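Local coordinates for esterase family protein (Staphylococcus aureus, PDB 7L0A) that probably hydrolyses S-formylglutathione to formate and glutathione, acting as a serine esterase of the esterase D family with an alpha/beta-hydrolase fold, at residues Gly127-Tyr133 with Val150-Val155; Lys204-Cys209 with Val231-Asp237. One frame throughout, in Å; residues are numbered along the deposited sequence.

Contact 1: residues Gly127-Tyr133 with Val150-Val155; sequences GHSMGGY and VPLSAV
Gly127-His128 and Val150-Leu152 run as parallel strands, pairing Gly127 with Pro151 and His128 with Leu152 (CA-CA 5.5 and 4.4 Å). Gly127 N donates to Val150 O (3.3 Å), Leu152 N to Gly127 O (2.8 Å) and Ser129 N to Leu152 O (3.0 Å). Past the strand, Ser129 adopts the strained phi/psi of 59°/-118°, and a helix starts at Met130, with Gly132 N and Tyr133 N both hydrogen-bonded to Ser129 O (2.8 and 3.0 Å). This sharp strand-to-helix turn, Gly-His-Ser-Met-Gly, has the sequence and strained geometry of the nucleophile elbow of alpha/beta-hydrolases; Ser129 is the predicted nucleophile, its side chain about 3 Å from that of His242. Gly132 lies tight against 150-155: an ideal CB there would sit 2.6 Å from Ala154 CB. One at Gly127 would strike Gly131 O, 2.5 Å away. Ser153 (phi/psi 45°/48°) turns 150-155 across the elbow, where Val155 N makes a weak, 3.4 Å bond to Ser129 O. Val155 (t) points at the elbow, its CB 4.1 Å from Tyr133 CB and its CG1 4.1 Å from Met130 SD. His128 (p) packs CB to CB on Leu152 at 3.8 Å, while its ring leads away to stack with Trp247, ND1 bonding Tyr63 OH.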
loop_
_atom_site.group_PDB
_atom_site.type_symbol
_atom_site.label_atom_id
_atom_site.label_comp_id
_atom_site.label_asym_id
_atom_site.label_seq_id
_atom_site.Cartn_x
_atom_site.Cartn_y
_atom_site.Cartn_z
ATOM N N GLY B 127 -8.137 -7.481 18.113
ATOM C CA GLY B 127 -6.869 -8.177 18.209
ATOM C C GLY B 127 -6.915 -9.249 19.259
ATOM O O GLY B 127 -7.808 -9.271 20.118
ATOM N N HIS B 128 -5.931 -10.129 19.212
ATOM C CA HIS B 128 -5.883 -11.235 20.164
ATOM C C HIS B 128 -4.628 -11.222 21.025
ATOM O O HIS B 128 -3.539 -10.801 20.611
ATOM C CB HIS B 128 -5.981 -12.577 19.422
ATOM C CG HIS B 128 -4.793 -12.902 18.569
ATOM N ND1 HIS B 128 -4.725 -12.558 17.230
ATOM C CD2 HIS B 128 -3.645 -13.571 18.840
ATOM C CE1 HIS B 128 -3.580 -12.986 16.732
ATOM N NE2 HIS B 128 -2.917 -13.616 17.680
ATOM N N SER B 129 -4.791 -11.733 22.258
ATOM C CA SER B 129 -3.718 -11.913 23.240
ATOM C C SER B 129 -3.093 -10.551 23.530
ATOM O O SER B 129 -3.803 -9.670 24.056
ATOM C CB SER B 129 -2.758 -13.016 22.784
ATOM O OG SER B 129 -2.116 -13.543 23.923
ATOM N N MET B 130 -1.808 -10.314 23.261
ATOM C CA MET B 130 -1.321 -8.948 23.477
ATOM C C MET B 130 -2.004 -7.945 22.574
ATOM O O MET B 130 -2.090 -6.759 22.922
ATOM C CB MET B 130 0.195 -8.848 23.316
ATOM C CG MET B 130 0.937 -9.360 24.529
ATOM S SD MET B 130 0.557 -8.541 26.081
ATOM C CE MET B 130 0.880 -6.824 25.682
ATOM N N GLY B 131 -2.444 -8.364 21.377
ATOM C CA GLY B 131 -3.276 -7.513 20.564
ATOM C C GLY B 131 -4.650 -7.256 21.153
ATOM O O GLY B 131 -5.311 -6.295 20.760
ATOM N N GLY B 132 -5.106 -8.120 22.058
ATOM C CA GLY B 132 -6.353 -7.872 22.749
ATOM C C GLY B 132 -6.151 -6.886 23.888
ATOM O O GLY B 132 -7.017 -6.064 24.166
ATOM N N TYR B 133 -4.993 -6.987 24.552
ATOM C CA TYR B 133 -4.553 -5.925 25.474
ATOM C C TYR B 133 -4.476 -4.585 24.750
ATOM O O TYR B 133 -5.035 -3.579 25.213
ATOM C CB TYR B 133 -3.201 -6.301 26.065
ATOM C CG TYR B 133 -2.489 -5.227 26.852
ATOM C CD1 TYR B 133 -1.655 -4.321 26.234
ATOM C CD2 TYR B 133 -2.637 -5.145 28.209
ATOM C CE1 TYR B 133 -0.979 -3.348 26.931
ATOM C CE2 TYR B 133 -1.975 -4.170 28.922
ATOM C CZ TYR B 133 -1.161 -3.278 28.267
ATOM O OH TYR B 133 -0.509 -2.296 28.990
ATOM N N VAL B 150 -13.063 -5.199 19.632
ATOM C CA VAL B 150 -13.226 -6.635 19.805
ATOM C C VAL B 150 -11.936 -7.244 20.352
ATOM O O VAL B 150 -11.051 -7.691 19.602
ATOM C CB VAL B 150 -13.609 -7.317 18.477
ATOM C CG1 VAL B 150 -13.846 -8.795 18.700
ATOM C CG2 VAL B 150 -14.846 -6.676 17.859
ATOM N N PRO B 151 -11.788 -7.318 21.673
ATOM C CA PRO B 151 -10.663 -8.068 22.255
ATOM C C PRO B 151 -10.920 -9.568 22.191
ATOM O O PRO B 151 -11.963 -10.046 22.646
ATOM C CB PRO B 151 -10.616 -7.579 23.722
ATOM C CG PRO B 151 -11.467 -6.374 23.759
ATOM C CD PRO B 151 -12.517 -6.547 22.691
ATOM N N LEU B 152 -9.959 -10.297 21.644
ATOM C CA LEU B 152 -10.014 -11.745 21.475
ATOM C C LEU B 152 -8.968 -12.369 22.385
ATOM O O LEU B 152 -7.782 -12.041 22.279
ATOM C CB LEU B 152 -9.726 -12.133 20.023
ATOM C CG LEU B 152 -10.629 -11.557 18.939
ATOM C CD1 LEU B 152 -10.079 -12.052 17.588
ATOM C CD2 LEU B 152 -12.045 -11.967 19.125
ATOM N N SER B 153 -9.380 -13.305 23.229
ATOM C CA SER B 153 -8.444 -14.050 24.064
ATOM C C SER B 153 -7.423 -13.112 24.705
ATOM O O SER B 153 -6.210 -13.383 24.692
ATOM C CB SER B 153 -7.725 -15.119 23.240
ATOM O OG SER B 153 -8.663 -15.852 22.458
ATOM N N ALA B 154 -7.936 -12.014 25.279
ATOM C CA ALA B 154 -7.093 -10.875 25.606
ATOM C C ALA B 154 -6.386 -11.036 26.950
ATOM O O ALA B 154 -6.839 -11.737 27.857
ATOM C CB ALA B 154 -7.912 -9.582 25.616
ATOM N N VAL B 155 -5.226 -10.390 27.020
ATOM C CA VAL B 155 -4.460 -10.148 28.246
ATOM C C VAL B 155 -5.031 -8.917 28.942
ATOM O O VAL B 155 -4.942 -7.799 28.424
ATOM C CB VAL B 155 -2.983 -9.956 27.884
ATOM C CG1 VAL B 155 -2.164 -9.426 29.050
ATOM C CG2 VAL B 155 -2.363 -11.253 27.352
#

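Contact 2: residues Lys204-Cys209 with Val231-Asp237; sequences KLLIMC and VPYQFED
Strand 204-209 and the segment 231-237 form the last parallel pair of the alpha/beta-hydrolase sheet, the two ends of a beta-alpha-beta unit whose connection is helix 216-228; strand 234-238 is the outermost strand on this side within the chain. The strand axes of the segments approach to 4.7 Å and cross at -19°. Leu206 pairs with Gln234, Ile207 with Phe235 and Met208 with Glu236 (CA-CA 4.8, 4.8 and 4.9 Å). The ladder runs Gln234 N to Leu205 O (2.9 Å), Ile207 N to Gln234 O (2.8 Å), Glu236 N to Ile207 O (3.0 Å) and, weakly, Cys209 N to Glu236 O (3.3 Å).

On the face carrying Ile207 and Phe235, the Phe235 ring (chi1 t) leans over the neighbouring strand, its CD1 3.8 Å from Ile207 CG2 and its CE1 4.4 Å from Cys209 CB, so it lies against both side chains. Ile207 (m, t) reaches back with CD1 to Tyr233 CB at 4.5 Å. Leu226 of helix 216-228 covers Ile207 and Tyr233, and Ile223 covers Phe235. Near the start of 204-209, Leu205 CB meets Tyr233 CB at 3.9 Å and Leu205 CD1 meets Val231 CG1 at 4.3 Å.

The face of Leu206, Met208, Gln234 and Glu236 turns to helix 244-259. Leu206 CD1 sits in the hollow formed by Gln234 CB (3.9 Å) and Glu236 OE2 (3.8 Å), and Met208 CE lies 3.6 Å from Glu236 OE1, the oxygen salt-bridged to Arg253. Gln234 OE1, hydrogen-bonded to Trp257 NE1, also accepts from a water at 2.9 Å that donates to Leu205 O, likewise at 2.9 Å.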
loop_
_atom_site.group_PDB
_atom_site.type_symbol
_atom_site.label_atom_id
_atom_site.label_comp_id
_atom_site.label_asym_id
_atom_site.label_seq_id
_atom_site.Cartn_x
_atom_site.Cartn_y
_atom_site.Cartn_z
ATOM N N LYS B 204 -18.491 0.274 21.582
ATOM C CA LYS B 204 -19.225 -0.969 21.799
ATOM C C LYS B 204 -18.223 -2.125 21.837
ATOM O O LYS B 204 -17.329 -2.223 20.988
ATOM C CB LYS B 204 -20.261 -1.167 20.698
ATOM C CG LYS B 204 -21.416 -2.084 21.064
ATOM C CD LYS B 204 -22.535 -2.012 20.025
ATOM C CE LYS B 204 -23.532 -3.144 20.223
ATOM N NZ LYS B 204 -24.612 -3.132 19.206
ATOM N N LEU B 205 -18.363 -2.999 22.838
ATOM C CA LEU B 205 -17.414 -4.070 23.095
ATOM C C LEU B 205 -17.999 -5.437 22.778
ATOM O O LEU B 205 -19.087 -5.789 23.265
ATOM C CB LEU B 205 -16.986 -4.040 24.562
ATOM C CG LEU B 205 -16.179 -2.839 25.011
ATOM C CD1 LEU B 205 -16.034 -2.894 26.539
ATOM C CD2 LEU B 205 -14.820 -2.825 24.347
ATOM N N LEU B 206 -17.255 -6.216 21.984
ATOM C CA LEU B 206 -17.505 -7.641 21.796
ATOM C C LEU B 206 -16.244 -8.351 22.268
ATOM O O LEU B 206 -15.177 -8.195 21.664
ATOM C CB LEU B 206 -17.840 -7.973 20.340
ATOM C CG LEU B 206 -17.899 -9.465 20.065
ATOM C CD1 LEU B 206 -18.989 -10.150 20.829
ATOM C CD2 LEU B 206 -18.059 -9.673 18.553
ATOM N N ILE B 207 -16.351 -9.078 23.378
ATOM C CA ILE B 207 -15.213 -9.765 23.978
ATOM C C ILE B 207 -15.400 -11.253 23.773
ATOM O O ILE B 207 -16.469 -11.791 24.062
ATOM C CB ILE B 207 -15.081 -9.410 25.478
ATOM C CG1 ILE B 207 -14.910 -7.899 25.622
ATOM C CG2 ILE B 207 -13.963 -10.204 26.120
ATOM C CD1 ILE B 207 -15.012 -7.394 27.052
ATOM N N MET B 208 -14.374 -11.925 23.256
ATOM C CA MET B 208 -14.490 -13.344 22.918
ATOM C C MET B 208 -13.281 -14.097 23.460
ATOM O O MET B 208 -12.151 -13.594 23.444
ATOM C CB MET B 208 -14.617 -13.566 21.394
ATOM C CG MET B 208 -15.465 -12.529 20.689
ATOM S SD MET B 208 -15.687 -12.890 18.900
ATOM C CE MET B 208 -16.834 -14.230 19.029
ATOM N N CYS B 209 -13.526 -15.304 23.949
ATOM C CA CYS B 209 -12.447 -16.186 24.373
ATOM C C CYS B 209 -12.933 -17.627 24.316
ATOM O O CYS B 209 -14.087 -17.911 24.640
ATOM C CB CYS B 209 -11.991 -15.811 25.802
ATOM S SG CYS B 209 -10.464 -16.551 26.340
ATOM N N VAL B 231 -20.516 -1.095 32.564
ATOM C CA VAL B 231 -20.003 -0.843 31.236
ATOM C C VAL B 231 -20.608 -1.886 30.298
ATOM O O VAL B 231 -20.442 -3.085 30.563
ATOM C CB VAL B 231 -18.476 -0.895 31.195
ATOM C CG1 VAL B 231 -17.952 -0.763 29.783
ATOM C CG2 VAL B 231 -17.898 0.218 32.062
ATOM N N PRO B 232 -21.304 -1.495 29.251
ATOM C CA PRO B 232 -21.958 -2.497 28.401
ATOM C C PRO B 232 -20.961 -3.293 27.578
ATOM O O PRO B 232 -19.903 -2.799 27.175
ATOM C CB PRO B 232 -22.902 -1.659 27.530
ATOM C CG PRO B 232 -22.364 -0.303 27.531
ATOM C CD PRO B 232 -21.634 -0.106 28.861
ATOM N N TYR B 233 -21.304 -4.565 27.351
ATOM C CA TYR B 233 -20.492 -5.401 26.495
ATOM C C TYR B 233 -21.305 -6.611 26.066
ATOM O O TYR B 233 -22.343 -6.926 26.662
ATOM C CB TYR B 233 -19.219 -5.882 27.201
ATOM C CG TYR B 233 -19.561 -6.800 28.358
ATOM C CD1 TYR B 233 -19.892 -6.283 29.598
ATOM C CD2 TYR B 233 -19.580 -8.186 28.204
ATOM C CE1 TYR B 233 -20.230 -7.105 30.630
ATOM C CE2 TYR B 233 -19.914 -9.008 29.254
ATOM C CZ TYR B 233 -20.244 -8.454 30.474
ATOM O OH TYR B 233 -20.584 -9.267 31.553
ATOM N N GLN B 234 -20.809 -7.280 25.036
ATOM C CA GLN B 234 -21.232 -8.626 24.676
ATOM C C GLN B 234 -20.053 -9.557 24.862
ATOM O O GLN B 234 -18.925 -9.216 24.487
ATOM C CB GLN B 234 -21.711 -8.696 23.229
ATOM C CG GLN B 234 -22.999 -7.950 23.020
ATOM C CD GLN B 234 -23.348 -7.829 21.562
ATOM O OE1 GLN B 234 -23.315 -6.732 21.003
ATOM N NE2 GLN B 234 -23.666 -8.952 20.929
ATOM N N PHE B 235 -20.306 -10.725 25.445
ATOM C CA PHE B 235 -19.282 -11.752 25.582
ATOM C C PHE B 235 -19.718 -13.037 24.904
ATOM O O PHE B 235 -20.833 -13.513 25.129
ATOM C CB PHE B 235 -18.990 -12.046 27.046
ATOM C CG PHE B 235 -17.932 -13.083 27.262
ATOM C CD1 PHE B 235 -16.608 -12.775 27.068
ATOM C CD2 PHE B 235 -18.257 -14.347 27.704
ATOM C CE1 PHE B 235 -15.606 -13.724 27.291
ATOM C CE2 PHE B 235 -17.264 -15.288 27.948
ATOM C CZ PHE B 235 -15.941 -14.974 27.741
ATOM N N GLU B 236 -18.832 -13.607 24.093
ATOM C CA GLU B 236 -19.119 -14.849 23.375
ATOM C C GLU B 236 -17.981 -15.818 23.639
ATOM O O GLU B 236 -16.807 -15.468 23.480
ATOM C CB GLU B 236 -19.335 -14.571 21.893
ATOM C CG GLU B 236 -20.645 -13.821 21.684
ATOM C CD GLU B 236 -20.970 -13.456 20.258
ATOM O OE1 GLU B 236 -20.427 -14.082 19.326
ATOM O OE2 GLU B 236 -21.799 -12.538 20.078
ATOM N N ASP B 237 -18.326 -16.995 24.133
ATOM C CA ASP B 237 -17.351 -18.041 24.353
ATOM C C ASP B 237 -17.868 -19.309 23.706
ATOM O O ASP B 237 -18.941 -19.341 23.093
ATOM C CB ASP B 237 -17.041 -18.228 25.847
ATOM C CG ASP B 237 -18.259 -18.625 26.668
ATOM O OD1 ASP B 237 -19.329 -18.884 26.075
ATOM O OD2 ASP B 237 -18.127 -18.670 27.914
HETATM O O HOH W 1 -21.695 -4.818 22.472
HETATM O O HOH W 2 -20.664 -2.288 24.681
#

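From the N terminus, strand 123-128 leads through the elbow into helix 130-141, and contact 1 closes this excursion when strand 148-152 returns beside it. The chain then passes helices 168-177 and 188-197 before strand 204-210 opens contact 2, which closes after helix 216-228 with strand 234-238. The two loops are therefore in series, neither enclosing the other. They share one sheet, where 148-152 and 204-210 are neighbours: probable hydrogen bonds join Ser153 N to Met208 O (2.8 Å) and Pro151 O to Met208 N (3.1 Å). Together the contacts carry the parallel part of the mixed sheet from strand 123-128 to the edge strand 234-238, with Asp213 and His242, predicted charge-relay partners of Ser129, following strands 204-210 and 234-238.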